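Long-range contacts in spore germination protein B3 (Bacillus subtilis subsp. subtilis, PDB 3N54), which takes part in the spore's germination response to the mixture of L-asparagine, glucose, fructose and potassium ions, as a lipoprotein component of a germinant receptor: residues R9-D14 / L23-L28; L81-N86 / N190-F195; Y105-R110 / L166-K171; I184-S189 / Y299-V304. All blocks are in the same frame, centred on the assembly; numbering follows the deposited sequence.

Contact 1: R9-D14 / L23-L28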
loop_
_atom_site.group_PDB
_atom_site.type_symbol
_atom_site.label_atom_id
_atom_site.label_comp_id
_atom_site.label_asym_id
_atom_site.label_seq_id
_atom_site.Cartn_x
_atom_site.Cartn_y
_atom_site.Cartn_z
ATOM N N ARG A 9 -34.586 -9.464 -9.180
ATOM C CA ARG A 9 -33.581 -9.247 -10.214
ATOM C C ARG A 9 -33.848 -10.031 -11.488
ATOM O O ARG A 9 -34.380 -11.140 -11.456
ATOM C CB ARG A 9 -32.186 -9.591 -9.676
ATOM C CG ARG A 9 -31.554 -8.439 -8.916
ATOM C CD ARG A 9 -30.331 -8.856 -8.116
ATOM N NE ARG A 9 -29.246 -9.411 -8.927
ATOM C CZ ARG A 9 -28.832 -10.685 -8.919
ATOM N NH1 ARG A 9 -29.395 -11.605 -8.136
ATOM N NH2 ARG A 9 -27.822 -11.045 -9.704
ATOM N N GLY A 10 -33.462 -9.422 -12.607
ATOM C CA GLY A 10 -33.565 -10.030 -13.922
ATOM C C GLY A 10 -32.244 -9.877 -14.650
ATOM O O GLY A 10 -31.351 -9.173 -14.180
ATOM N N LEU A 11 -32.130 -10.516 -15.810
ATOM C CA LEU A 11 -30.901 -10.495 -16.584
ATOM C C LEU A 11 -31.166 -10.557 -18.079
ATOM O O LEU A 11 -31.955 -11.381 -18.542
ATOM C CB LEU A 11 -30.021 -11.679 -16.194
ATOM C CG LEU A 11 -28.737 -11.906 -16.999
ATOM C CD1 LEU A 11 -27.788 -10.707 -16.886
ATOM C CD2 LEU A 11 -28.054 -13.195 -16.549
ATOM N N ALA A 12 -30.489 -9.677 -18.818
ATOM C CA ALA A 12 -30.492 -9.697 -20.268
ATOM C C ALA A 12 -29.131 -10.205 -20.714
ATOM O O ALA A 12 -28.104 -9.730 -20.219
ATOM C CB ALA A 12 -30.742 -8.308 -20.828
ATOM N N ILE A 13 -29.116 -11.186 -21.616
ATOM C CA ILE A 13 -27.867 -11.652 -22.206
ATOM C C ILE A 13 -27.931 -11.414 -23.706
ATOM O O ILE A 13 -28.846 -11.892 -24.380
ATOM C CB ILE A 13 -27.559 -13.144 -21.950
ATOM C CG1 ILE A 13 -27.749 -13.510 -20.475
ATOM C CG2 ILE A 13 -26.125 -13.456 -22.401
ATOM C CD1 ILE A 13 -27.362 -14.951 -20.144
ATOM N N ASP A 14 -26.951 -10.665 -24.205
ATOM C CA ASP A 14 -26.845 -10.326 -25.615
ATOM C C ASP A 14 -25.462 -10.623 -26.175
ATOM O O ASP A 14 -24.475 -10.749 -25.435
ATOM C CB ASP A 14 -27.098 -8.830 -25.816
ATOM C CG ASP A 14 -28.558 -8.463 -25.755
ATOM O OD1 ASP A 14 -29.325 -8.973 -26.601
ATOM O OD2 ASP A 14 -28.930 -7.629 -24.896
ATOM N N LEU A 23 -23.916 -8.798 -20.662
ATOM C CA LEU A 23 -24.911 -9.169 -19.674
ATOM C C LEU A 23 -25.349 -7.902 -18.970
ATOM O O LEU A 23 -24.518 -7.207 -18.398
ATOM C CB LEU A 23 -24.349 -10.147 -18.652
ATOM C CG LEU A 23 -24.207 -11.606 -19.079
ATOM C CD1 LEU A 23 -23.115 -11.781 -20.126
ATOM C CD2 LEU A 23 -23.926 -12.477 -17.863
ATOM N N THR A 24 -26.638 -7.579 -19.051
ATOM C CA THR A 24 -27.176 -6.419 -18.351
ATOM C C THR A 24 -28.142 -6.905 -17.281
ATOM O O THR A 24 -29.226 -7.396 -17.590
ATOM C CB THR A 24 -27.900 -5.444 -19.294
ATOM O OG1 THR A 24 -27.068 -5.148 -20.419
ATOM C CG2 THR A 24 -28.241 -4.131 -18.560
ATOM N N TYR A 25 -27.729 -6.797 -16.023
ATOM C CA TYR A 25 -28.594 -7.153 -14.910
ATOM C C TYR A 25 -29.663 -6.079 -14.747
ATOM O O TYR A 25 -29.492 -4.948 -15.206
ATOM C CB TYR A 25 -27.785 -7.358 -13.632
ATOM C CG TYR A 25 -27.001 -8.648 -13.657
ATOM C CD1 TYR A 25 -25.809 -8.750 -14.369
ATOM C CD2 TYR A 25 -27.470 -9.773 -12.993
ATOM C CE1 TYR A 25 -25.098 -9.937 -14.406
ATOM C CE2 TYR A 25 -26.766 -10.965 -13.019
ATOM C CZ TYR A 25 -25.580 -11.040 -13.725
ATOM O OH TYR A 25 -24.886 -12.228 -13.744
ATOM N N GLN A 26 -30.772 -6.451 -14.120
ATOM C CA GLN A 26 -31.944 -5.586 -14.020
ATOM C C GLN A 26 -32.545 -5.616 -12.621
ATOM O O GLN A 26 -32.677 -6.677 -12.011
ATOM C CB GLN A 26 -33.016 -6.057 -15.006
ATOM C CG GLN A 26 -32.536 -6.276 -16.458
ATOM C CD GLN A 26 -32.165 -4.985 -17.161
ATOM O OE1 GLN A 26 -31.446 -4.990 -18.158
ATOM N NE2 GLN A 26 -32.667 -3.874 -16.653
ATOM N N ASN A 27 -32.913 -4.442 -12.124
ATOM C CA ASN A 27 -33.596 -4.313 -10.856
ATOM C C ASN A 27 -35.070 -4.171 -11.188
ATOM O O ASN A 27 -35.518 -3.109 -11.621
ATOM C CB ASN A 27 -33.052 -3.111 -10.087
ATOM C CG ASN A 27 -31.568 -3.252 -9.765
ATOM O OD1 ASN A 27 -30.758 -2.369 -10.076
ATOM N ND2 ASN A 27 -31.205 -4.368 -9.160
ATOM N N LEU A 28 -35.821 -5.254 -11.010
ATOM C CA LEU A 28 -37.214 -5.287 -11.463
ATOM C C LEU A 28 -38.116 -4.385 -10.620
ATOM O O LEU A 28 -37.992 -4.326 -9.393
ATOM C CB LEU A 28 -37.752 -6.723 -11.479
ATOM C CG LEU A 28 -36.933 -7.726 -12.307
ATOM C CD1 LEU A 28 -37.585 -9.090 -12.256
ATOM C CD2 LEU A 28 -36.752 -7.255 -13.755
HETATM O O HOH W 1 -27.246 -7.238 -22.376
#

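Contact 2: L81-N86 / N190-F195. With SO4 (sulfate ion), chain H.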
loop_
_atom_site.group_PDB
_atom_site.type_symbol
_atom_site.label_atom_id
_atom_site.label_comp_id
_atom_site.label_asym_id
_atom_site.label_seq_id
_atom_site.Cartn_x
_atom_site.Cartn_y
_atom_site.Cartn_z
ATOM N N LEU A 81 -10.810 5.346 -6.318
ATOM C CA LEU A 81 -11.559 4.387 -5.513
ATOM C C LEU A 81 -11.033 4.326 -4.080
ATOM O O LEU A 81 -11.814 4.408 -3.131
ATOM C CB LEU A 81 -11.542 3.004 -6.163
ATOM C CG LEU A 81 -12.262 1.907 -5.361
ATOM C CD1 LEU A 81 -13.045 0.982 -6.269
ATOM C CD2 LEU A 81 -11.269 1.133 -4.501
ATOM N N MET A 82 -9.719 4.193 -3.923
ATOM C CA MET A 82 -9.110 4.113 -2.595
ATOM C C MET A 82 -9.309 5.395 -1.779
ATOM O O MET A 82 -9.424 5.340 -0.552
ATOM C CB MET A 82 -7.608 3.820 -2.699
ATOM C CG MET A 82 -7.264 2.453 -3.239
ATOM S SD MET A 82 -5.496 2.114 -3.151
ATOM C CE MET A 82 -4.874 3.311 -4.331
ATOM N N ARG A 83 -9.309 6.544 -2.454
ATOM C CA ARG A 83 -9.486 7.825 -1.772
ATOM C C ARG A 83 -10.928 8.033 -1.306
ATOM O O ARG A 83 -11.154 8.672 -0.286
ATOM C CB ARG A 83 -9.052 9.011 -2.659
ATOM C CG ARG A 83 -7.541 9.177 -2.804
ATOM C CD ARG A 83 -7.193 10.442 -3.585
ATOM N NE ARG A 83 -5.763 10.584 -3.860
ATOM C CZ ARG A 83 -4.867 11.108 -3.025
ATOM N NH1 ARG A 83 -3.598 11.186 -3.398
ATOM N NH2 ARG A 83 -5.218 11.552 -1.826
ATOM N N ASN A 84 -11.892 7.488 -2.042
ATOM C CA ASN A 84 -13.310 7.710 -1.730
ATOM C C ASN A 84 -14.035 6.574 -1.001
ATOM O O ASN A 84 -15.115 6.796 -0.461
ATOM C CB ASN A 84 -14.070 8.028 -3.014
ATOM C CG ASN A 84 -13.576 9.285 -3.682
ATOM O OD1 ASN A 84 -13.481 9.349 -4.903
ATOM N ND2 ASN A 84 -13.243 10.294 -2.886
ATOM N N GLN A 85 -13.452 5.379 -0.962
ATOM C CA GLN A 85 -14.154 4.216 -0.395
ATOM C C GLN A 85 -13.309 3.369 0.533
ATOM O O GLN A 85 -12.115 3.168 0.292
ATOM C CB GLN A 85 -14.643 3.312 -1.519
ATOM C CG GLN A 85 -15.465 4.002 -2.588
ATOM C CD GLN A 85 -16.726 4.654 -2.043
ATOM O OE1 GLN A 85 -17.238 4.276 -0.983
ATOM N NE2 GLN A 85 -17.233 5.641 -2.772
ATOM N N ASN A 86 -13.951 2.875 1.590
ATOM C CA ASN A 86 -13.367 1.895 2.487
ATOM C C ASN A 86 -12.965 0.691 1.638
ATOM O O ASN A 86 -13.822 0.042 1.033
ATOM C CB ASN A 86 -14.386 1.501 3.561
ATOM C CG ASN A 86 -13.822 0.535 4.586
ATOM O OD1 ASN A 86 -13.152 -0.441 4.244
ATOM N ND2 ASN A 86 -14.103 0.796 5.857
ATOM N N ASN A 190 -10.311 3.449 6.417
ATOM C CA ASN A 190 -9.749 2.455 5.524
ATOM C C ASN A 190 -9.604 3.050 4.110
ATOM O O ASN A 190 -9.710 2.339 3.109
ATOM C CB ASN A 190 -10.651 1.217 5.532
ATOM C CG ASN A 190 -9.891 -0.079 5.601
ATOM O OD1 ASN A 190 -8.676 -0.116 5.742
ATOM N ND2 ASN A 190 -10.624 -1.163 5.517
ATOM N N LYS A 191 -9.368 4.361 4.050
ATOM C CA LYS A 191 -9.208 5.091 2.799
ATOM C C LYS A 191 -7.766 5.519 2.603
ATOM O O LYS A 191 -7.018 5.706 3.576
ATOM C CB LYS A 191 -10.094 6.337 2.783
ATOM C CG LYS A 191 -11.571 6.033 2.770
ATOM C CD LYS A 191 -12.405 7.304 2.768
ATOM C CE LYS A 191 -13.890 6.976 2.757
ATOM N NZ LYS A 191 -14.730 8.195 2.663
ATOM N N LEU A 192 -7.374 5.685 1.345
ATOM C CA LEU A 192 -6.032 6.153 1.032
ATOM C C LEU A 192 -6.008 7.667 1.239
ATOM O O LEU A 192 -6.841 8.385 0.680
ATOM C CB LEU A 192 -5.622 5.760 -0.393
ATOM C CG LEU A 192 -4.246 6.245 -0.885
ATOM C CD1 LEU A 192 -3.613 5.249 -1.866
ATOM C CD2 LEU A 192 -4.323 7.657 -1.505
ATOM N N VAL A 193 -5.070 8.142 2.060
ATOM C CA VAL A 193 -4.969 9.575 2.380
ATOM C C VAL A 193 -3.766 10.242 1.716
ATOM O O VAL A 193 -3.628 11.464 1.768
ATOM C CB VAL A 193 -4.926 9.820 3.903
ATOM C CG1 VAL A 193 -6.245 9.380 4.553
ATOM C CG2 VAL A 193 -3.738 9.113 4.538
ATOM N N GLY A 194 -2.906 9.449 1.087
ATOM C CA GLY A 194 -1.773 9.989 0.340
ATOM C C GLY A 194 -0.827 8.904 -0.135
ATOM O O GLY A 194 -1.048 7.723 0.136
ATOM N N PHE A 195 0.221 9.318 -0.842
ATOM C CA PHE A 195 1.279 8.423 -1.307
ATOM C C PHE A 195 2.646 8.879 -0.802
ATOM O O PHE A 195 2.892 10.063 -0.614
ATOM C CB PHE A 195 1.370 8.410 -2.834
ATOM C CG PHE A 195 0.219 7.747 -3.525
ATOM C CD1 PHE A 195 0.246 6.386 -3.793
ATOM C CD2 PHE A 195 -0.874 8.487 -3.944
ATOM C CE1 PHE A 195 -0.806 5.774 -4.454
ATOM C CE2 PHE A 195 -1.927 7.882 -4.599
ATOM C CZ PHE A 195 -1.893 6.525 -4.857
HETATM S S SO4 H . -2.157 13.928 -1.414
HETATM O O1 SO4 H . -2.820 14.858 -2.335
HETATM O O2 SO4 H . -1.299 12.988 -2.152
HETATM O O3 SO4 H . -1.289 14.651 -0.484
HETATM O O4 SO4 H . -3.157 13.216 -0.621
HETATM O O HOH W 2 -7.514 11.435 -0.365
HETATM O O HOH W 3 -13.865 10.253 0.834
HETATM O O HOH W 4 -17.343 7.212 2.090
#

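Contact 3: Y105-R110 / L166-K171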
loop_
_atom_site.group_PDB
_atom_site.type_symbol
_atom_site.label_atom_id
_atom_site.label_comp_id
_atom_site.label_asym_id
_atom_site.label_seq_id
_atom_site.Cartn_x
_atom_site.Cartn_y
_atom_site.Cartn_z
ATOM N N TYR A 105 -2.233 -11.018 -3.834
ATOM C CA TYR A 105 -1.595 -9.724 -3.598
ATOM C C TYR A 105 -2.573 -8.572 -3.741
ATOM O O TYR A 105 -3.466 -8.604 -4.581
ATOM C CB TYR A 105 -0.454 -9.484 -4.588
ATOM C CG TYR A 105 0.694 -10.453 -4.502
ATOM C CD1 TYR A 105 1.653 -10.330 -3.510
ATOM C CD2 TYR A 105 0.845 -11.468 -5.437
ATOM C CE1 TYR A 105 2.731 -11.209 -3.436
ATOM C CE2 TYR A 105 1.912 -12.352 -5.373
ATOM C CZ TYR A 105 2.850 -12.220 -4.369
ATOM O OH TYR A 105 3.912 -13.100 -4.296
ATOM N N LEU A 106 -2.370 -7.541 -2.932
ATOM C CA LEU A 106 -3.164 -6.329 -2.996
ATOM C C LEU A 106 -2.221 -5.158 -3.256
ATOM O O LEU A 106 -1.218 -5.009 -2.555
ATOM C CB LEU A 106 -3.921 -6.119 -1.696
ATOM C CG LEU A 106 -4.832 -4.891 -1.664
ATOM C CD1 LEU A 106 -5.964 -5.058 -2.666
ATOM C CD2 LEU A 106 -5.367 -4.636 -0.248
ATOM N N MET A 107 -2.540 -4.336 -4.257
ATOM C CA MET A 107 -1.699 -3.204 -4.618
ATOM C C MET A 107 -2.488 -1.973 -5.013
ATOM O O MET A 107 -3.672 -2.055 -5.340
ATOM C CB MET A 107 -0.780 -3.574 -5.762
ATOM C CG MET A 107 0.094 -4.728 -5.421
ATOM S SD MET A 107 1.626 -4.638 -6.278
ATOM C CE MET A 107 2.523 -5.942 -5.434
ATOM N N ALA A 108 -1.790 -0.840 -4.980
ATOM C CA ALA A 108 -2.379 0.455 -5.245
ATOM C C ALA A 108 -1.827 1.027 -6.537
ATOM O O ALA A 108 -0.653 0.850 -6.859
ATOM C CB ALA A 108 -2.094 1.408 -4.089
ATOM N N ALA A 109 -2.690 1.695 -7.290
ATOM C CA ALA A 109 -2.266 2.375 -8.497
ATOM C C ALA A 109 -2.375 3.871 -8.281
ATOM O O ALA A 109 -3.326 4.352 -7.675
ATOM C CB ALA A 109 -3.131 1.961 -9.679
ATOM N N ARG A 110 -1.384 4.602 -8.757
ATOM C CA ARG A 110 -1.511 6.033 -8.873
ATOM C C ARG A 110 -2.357 6.189 -10.121
ATOM O O ARG A 110 -2.061 5.579 -11.148
ATOM C CB ARG A 110 -0.151 6.702 -9.030
ATOM C CG ARG A 110 0.708 6.586 -7.795
ATOM C CD ARG A 110 2.140 6.977 -8.083
ATOM N NE ARG A 110 2.986 6.884 -6.898
ATOM C CZ ARG A 110 3.210 7.875 -6.034
ATOM N NH1 ARG A 110 2.652 9.072 -6.198
ATOM N NH2 ARG A 110 4.012 7.668 -4.994
ATOM N N LEU A 166 0.683 0.647 4.917
ATOM C CA LEU A 166 1.133 0.983 3.585
ATOM C C LEU A 166 0.801 -0.145 2.611
ATOM O O LEU A 166 0.727 -1.309 2.983
ATOM C CB LEU A 166 2.637 1.255 3.580
ATOM C CG LEU A 166 3.160 2.409 4.446
ATOM C CD1 LEU A 166 4.689 2.468 4.398
ATOM C CD2 LEU A 166 2.555 3.750 4.036
ATOM N N ILE A 167 0.610 0.234 1.357
ATOM C CA ILE A 167 0.360 -0.684 0.270
ATOM C C ILE A 167 1.258 -0.265 -0.898
ATOM O O ILE A 167 1.294 0.910 -1.247
ATOM C CB ILE A 167 -1.118 -0.634 -0.129
ATOM C CG1 ILE A 167 -1.394 -1.521 -1.343
ATOM C CG2 ILE A 167 -1.530 0.791 -0.423
ATOM C CD1 ILE A 167 -2.883 -1.629 -1.678
ATOM N N GLN A 168 1.987 -1.213 -1.485
ATOM C CA GLN A 168 2.856 -0.930 -2.629
ATOM C C GLN A 168 2.085 -0.229 -3.737
ATOM O O GLN A 168 1.007 -0.670 -4.102
ATOM C CB GLN A 168 3.450 -2.218 -3.206
ATOM C CG GLN A 168 4.331 -2.002 -4.443
ATOM C CD GLN A 168 5.593 -1.230 -4.128
ATOM O OE1 GLN A 168 6.392 -1.659 -3.300
ATOM N NE2 GLN A 168 5.793 -0.095 -4.803
ATOM N N ALA A 169 2.648 0.847 -4.277
ATOM C CA ALA A 169 2.013 1.574 -5.369
ATOM C C ALA A 169 2.692 1.257 -6.697
ATOM O O ALA A 169 3.885 0.958 -6.730
ATOM C CB ALA A 169 2.045 3.067 -5.101
ATOM N N VAL A 170 1.915 1.290 -7.779
ATOM C CA VAL A 170 2.451 1.164 -9.137
ATOM C C VAL A 170 1.949 2.328 -9.988
ATOM O O VAL A 170 0.884 2.892 -9.725
ATOM C CB VAL A 170 2.065 -0.158 -9.813
ATOM C CG1 VAL A 170 2.612 -1.338 -9.027
ATOM C CG2 VAL A 170 0.556 -0.266 -9.954
ATOM N N LYS A 171 2.726 2.696 -10.999
ATOM C CA LYS A 171 2.362 3.800 -11.878
ATOM C C LYS A 171 2.718 3.478 -13.312
ATOM O O LYS A 171 3.791 2.938 -13.588
ATOM C CB LYS A 171 3.067 5.089 -11.448
ATOM C CG LYS A 171 2.712 6.333 -12.289
ATOM C CD LYS A 171 3.232 7.609 -11.630
ATOM C CE LYS A 171 2.897 8.865 -12.433
ATOM N NZ LYS A 171 3.845 9.105 -13.561
HETATM O O HOH W 5 1.144 -3.965 -1.639
#

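Contact 4: I184-S189 / Y299-V304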
loop_
_atom_site.group_PDB
_atom_site.type_symbol
_atom_site.label_atom_id
_atom_site.label_comp_id
_atom_site.label_asym_id
_atom_site.label_seq_id
_atom_site.Cartn_x
_atom_site.Cartn_y
_atom_site.Cartn_z
ATOM N N ILE A 184 -0.899 5.260 1.422
ATOM C CA ILE A 184 -1.094 5.291 2.864
ATOM C C ILE A 184 -2.576 5.114 3.155
ATOM O O ILE A 184 -3.374 5.981 2.817
ATOM C CB ILE A 184 -0.617 6.626 3.478
ATOM C CG1 ILE A 184 0.821 6.944 3.061
ATOM C CG2 ILE A 184 -0.728 6.583 4.998
ATOM C CD1 ILE A 184 1.223 8.388 3.336
ATOM N N ILE A 185 -2.941 3.989 3.768
ATOM C CA ILE A 185 -4.327 3.702 4.118
ATOM C C ILE A 185 -4.535 4.038 5.588
ATOM O O ILE A 185 -3.837 3.519 6.458
ATOM C CB ILE A 185 -4.701 2.211 3.876
ATOM C CG1 ILE A 185 -4.268 1.748 2.478
ATOM C CG2 ILE A 185 -6.191 1.997 4.060
ATOM C CD1 ILE A 185 -4.835 2.580 1.343
ATOM N N LYS A 186 -5.487 4.921 5.865
ATOM C CA LYS A 186 -5.719 5.377 7.229
ATOM C C LYS A 186 -6.731 4.493 7.952
ATOM O O LYS A 186 -7.691 4.012 7.355
ATOM C CB LYS A 186 -6.192 6.826 7.230
ATOM C CG LYS A 186 -6.253 7.462 8.618
ATOM C CD LYS A 186 -6.379 8.956 8.496
ATOM C CE LYS A 186 -6.285 9.667 9.833
ATOM N NZ LYS A 186 -5.928 11.113 9.587
ATOM N N ARG A 187 -6.499 4.302 9.247
ATOM C CA ARG A 187 -7.355 3.477 10.096
ATOM C C ARG A 187 -8.753 4.065 10.185
ATOM O O ARG A 187 -8.954 5.253 9.928
ATOM C CB ARG A 187 -6.745 3.351 11.494
ATOM C CG ARG A 187 -6.861 4.604 12.384
ATOM C CD ARG A 187 -5.535 4.940 13.073
ATOM N NE ARG A 187 -4.855 3.749 13.576
ATOM C CZ ARG A 187 -3.535 3.609 13.703
ATOM N NH1 ARG A 187 -2.697 4.582 13.368
ATOM N NH2 ARG A 187 -3.046 2.461 14.155
ATOM N N GLY A 188 -9.715 3.227 10.551
ATOM C CA GLY A 188 -11.105 3.648 10.663
ATOM C C GLY A 188 -11.757 3.746 9.297
ATOM O O GLY A 188 -12.556 2.887 8.921
ATOM N N SER A 189 -11.407 4.795 8.553
ATOM C CA SER A 189 -11.971 5.016 7.225
ATOM C C SER A 189 -11.535 3.939 6.241
ATOM O O SER A 189 -12.276 3.576 5.330
ATOM C CB SER A 189 -11.538 6.372 6.688
ATOM O OG SER A 189 -10.140 6.380 6.443
ATOM N N TYR A 299 -0.304 13.809 6.780
ATOM C CA TYR A 299 -1.259 12.690 6.754
ATOM C C TYR A 299 -1.839 12.367 8.135
ATOM O O TYR A 299 -2.942 11.832 8.229
ATOM C CB TYR A 299 -0.619 11.452 6.108
ATOM C CG TYR A 299 -0.072 11.775 4.743
ATOM C CD1 TYR A 299 1.290 11.683 4.468
ATOM C CD2 TYR A 299 -0.911 12.256 3.743
ATOM C CE1 TYR A 299 1.791 12.023 3.215
ATOM C CE2 TYR A 299 -0.420 12.603 2.496
ATOM C CZ TYR A 299 0.929 12.479 2.238
ATOM O OH TYR A 299 1.405 12.817 0.996
ATOM N N LYS A 300 -1.098 12.692 9.192
ATOM C CA LYS A 300 -1.560 12.517 10.569
ATOM C C LYS A 300 -1.914 11.065 10.914
ATOM O O LYS A 300 -2.930 10.798 11.574
ATOM C CB LYS A 300 -2.758 13.436 10.859
ATOM C CG LYS A 300 -2.485 14.925 10.627
ATOM C CD LYS A 300 -3.724 15.757 10.940
ATOM C CE LYS A 300 -3.473 17.239 10.736
ATOM N NZ LYS A 300 -4.702 18.055 10.943
ATOM N N THR A 301 -1.086 10.129 10.463
ATOM C CA THR A 301 -1.272 8.735 10.844
ATOM C C THR A 301 0.046 7.962 10.826
ATOM O O THR A 301 0.999 8.343 10.143
ATOM C CB THR A 301 -2.327 8.034 9.964
ATOM O OG1 THR A 301 -2.845 6.899 10.668
ATOM C CG2 THR A 301 -1.742 7.601 8.614
ATOM N N ASP A 302 0.073 6.894 11.616
ATOM C CA ASP A 302 1.216 6.004 11.757
ATOM C C ASP A 302 0.895 4.722 10.992
ATOM O O ASP A 302 0.159 3.871 11.500
ATOM C CB ASP A 302 1.470 5.730 13.251
ATOM C CG ASP A 302 2.259 4.439 13.513
ATOM O OD1 ASP A 302 2.997 3.965 12.621
ATOM O OD2 ASP A 302 2.136 3.897 14.641
ATOM N N PRO A 303 1.425 4.585 9.758
ATOM C CA PRO A 303 1.163 3.406 8.945
ATOM C C PRO A 303 2.279 2.362 9.020
ATOM O O PRO A 303 2.359 1.490 8.153
ATOM C CB PRO A 303 1.104 3.992 7.534
ATOM C CG PRO A 303 2.115 5.130 7.570
ATOM C CD PRO A 303 2.259 5.554 9.018
ATOM N N VAL A 304 3.128 2.445 10.040
ATOM C CA VAL A 304 4.275 1.542 10.153
ATOM C C VAL A 304 4.343 0.842 11.512
ATOM O O VAL A 304 5.403 0.378 11.934
ATOM C CB VAL A 304 5.598 2.290 9.854
ATOM C CG1 VAL A 304 5.674 2.622 8.374
ATOM C CG2 VAL A 304 5.714 3.542 10.703
HETATM O O HOH W 6 -5.568 11.746 12.115
HETATM O O HOH W 7 -0.486 1.758 14.345
#

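Contact 1: R9-D14 / L23-L28
Leu11 sets its CD1 methyl over the centre of the Tyr25 ring, 3.6 Å from the ring centroid and 7° off the ring normal, a CH-pi contact on the surface of an antiparallel beta hairpin. Its chi1 sets CG anti to the backbone N (174°), and from there CD1 reaches the ring and also CB of Leu23. Beyond the ring, the bent chain of Arg9 brings NH2 obliquely to 3.5 Å from Tyr25 CE2, with the guanidinium and ring planes 10° apart. Ile13 CG2 and Leu23 CD1 meet more loosely, 4.1 Å apart, and Arg9, Leu11 and Ile13 are all exposed. On the face of Ala12, Thr24 and Gln26 the side chains make fewer close contacts with each other, and near its end a water links Thr24 OG1 to Asp14 OD2. Between the faces the hydrogen-bonded pairs Gly10-Gln26 and Ala12-Thr24 each close a ring of two backbone bonds; Gly10 N to Gln26 O measures 2.9 Å. An alanine in place of Tyr25 would probably leave the Leu11 methyl and the Arg9 guanidinium without the ring they touch, and free both to turn. Strand 21-28 is the middle of a three-stranded antiparallel sheet: strand 8-15 lies along one edge and strand 46-55 along the other, where Lys51 makes a cation-pi contact with the Tyr25 ring.

Contact 2: L81-N86 / N190-F195
Helix 79-84 ends against the edge strand 191-196 of the mixed five-stranded sheet, a helix-to-strand contact that joins chain parts more than 100 residues apart. The backbone link is Leu192 N to Met82 O, 2.8 Å long and nearly straight at 168°, although the N-H arrives from above the carbonyl plane. Leu192 fills the junction with both of its methyls. CD1 is pressed tightly against Met82 CE at 3.4 Å, while CD2 sits 3.8 Å above the centre of one face of the Arg83 guanidinium. That flat group, on an arm extended from CG to NE, is further fixed by a salt bridge from NE to Glu79. A sulfate, probably from the crystallisation liquor, takes bonds from NH1 and NH2, and a water joins NH2 to Leu192 O. Past the helix end, the straight chain of Lys191 runs beside the last carbonyls, and NZ makes a weak bond to Asn84 O as well as donating to two waters. At the far end Asn86 N-caps helix 87-94 through OD1, bonded to the backbone N of Gln89. This same OD1 accepts from Asn190 ND2 at 2.9 Å, the two amide planes standing 88° apart.

Contact 3: Y105-R110 / L166-K171
Ile167 drives its CD1 methyl against the backbone of Met107, with Ile167 CD1 3.4 Å from Met107 C, where two parallel strands of the mixed five-stranded sheet come together. CG1 is anti to the backbone N (chi1 176°), which turns that branch toward strand 105-109. The same CD1 touches Leu106 CG, while CG2 of Ile167 packs on Ala108 CB at 3.8 Å. The backbones come closest at the bridged pair Ala108 and Ala169, 4.5 Å between CA atoms. On the opposite face Val170 brings CG2 to 3.5 Å from Ala108 O, and Met107 lies alongside Gln168. Backbone bonds follow the parallel ladder: Ala108 N to Gln168 O, Val170 N to Ala108 O and Arg110 N to Val170 O, all three nearly along the C=O axis. The strands diverge at 46°, and toward the N-terminal end a water takes over the direct link, giving a proton to Leu106 O and receiving one from Gln168 N. At the polar edge the Arg110 chain crosses that of Lys171, CD against CD, and its NE forms a salt bridge with Asp180. On the face of Met107 and Val170, the Gln168 chain, bent at chi2, lets NE2 donate to Ala169 O at 2.9 Å and 175°.

Contact 4: I184-S189 / Y299-V304
A loop-to-strand contact seats residues 299-304, the link between helices 271-299 and 306-313, on the end of strand 177-186. Its apolar part is Ile184. CD1 lies over one face of the Tyr299 ring, offset toward the rim and 3.5 Å from CD1 of the tyrosine, the two side chains crossing at about a right angle. CG2 of Ile184 touches Thr301 CG2 at 3.9 Å and the Pro303 ring. Lys186 runs alongside, extended beyond a CG set anti to the backbone N (chi1 -171°), to the carbonyls where the helix ends. There NZ makes a weak bond to Tyr299 O, 3.4 Å away, and donates to a water that donates to Lys300 O. A methionine in place of Lys186 would probably leave Tyr299 O without this weak bond and the water without its donor. On the Asp302 side, the bent chain of Arg187 brings NH1 to 3.5 Å from Asp302 O, while its salt bridge is with Asp326. Asp302 OD2 bonds to Trp325, and OD1 accepts from Val304 N in an Asx turn. The one direct hydrogen bond between the segments, from Lys186 NZ, is weak, so the loop is held chiefly by apolar contact, water and shared partners: Ser164 OG, bonded to Thr301 OG1 and Arg187 N, and Asp326, bonded to Thr301 OG1 and to Arg187, whose charge its carboxylate would probably offset.

Overall arrangement
From the N terminus, contact 1 closes first, a short hairpin loop within the separate three-stranded sheet; its nearest atoms are about 17 Å from contact 2. Contact 2 opens next at helix 79-84 and closes more than 100 residues later on strand 191-196. Contact 3 is nested inside that loop, pairing strands 105-109 and 165-172 of the five-stranded sheet. Contact 4 begins on strand 177-186 before contact 2 has closed, so these two cross, and it ends after helix 271-299. Contacts 2, 3 and 4 touch one another: Met82 CE packs on Ala108 CB, and Leu166 reaches both Ile184 and Pro303. Together they bind helix 79-84 and the 299-304 loop to one sheet.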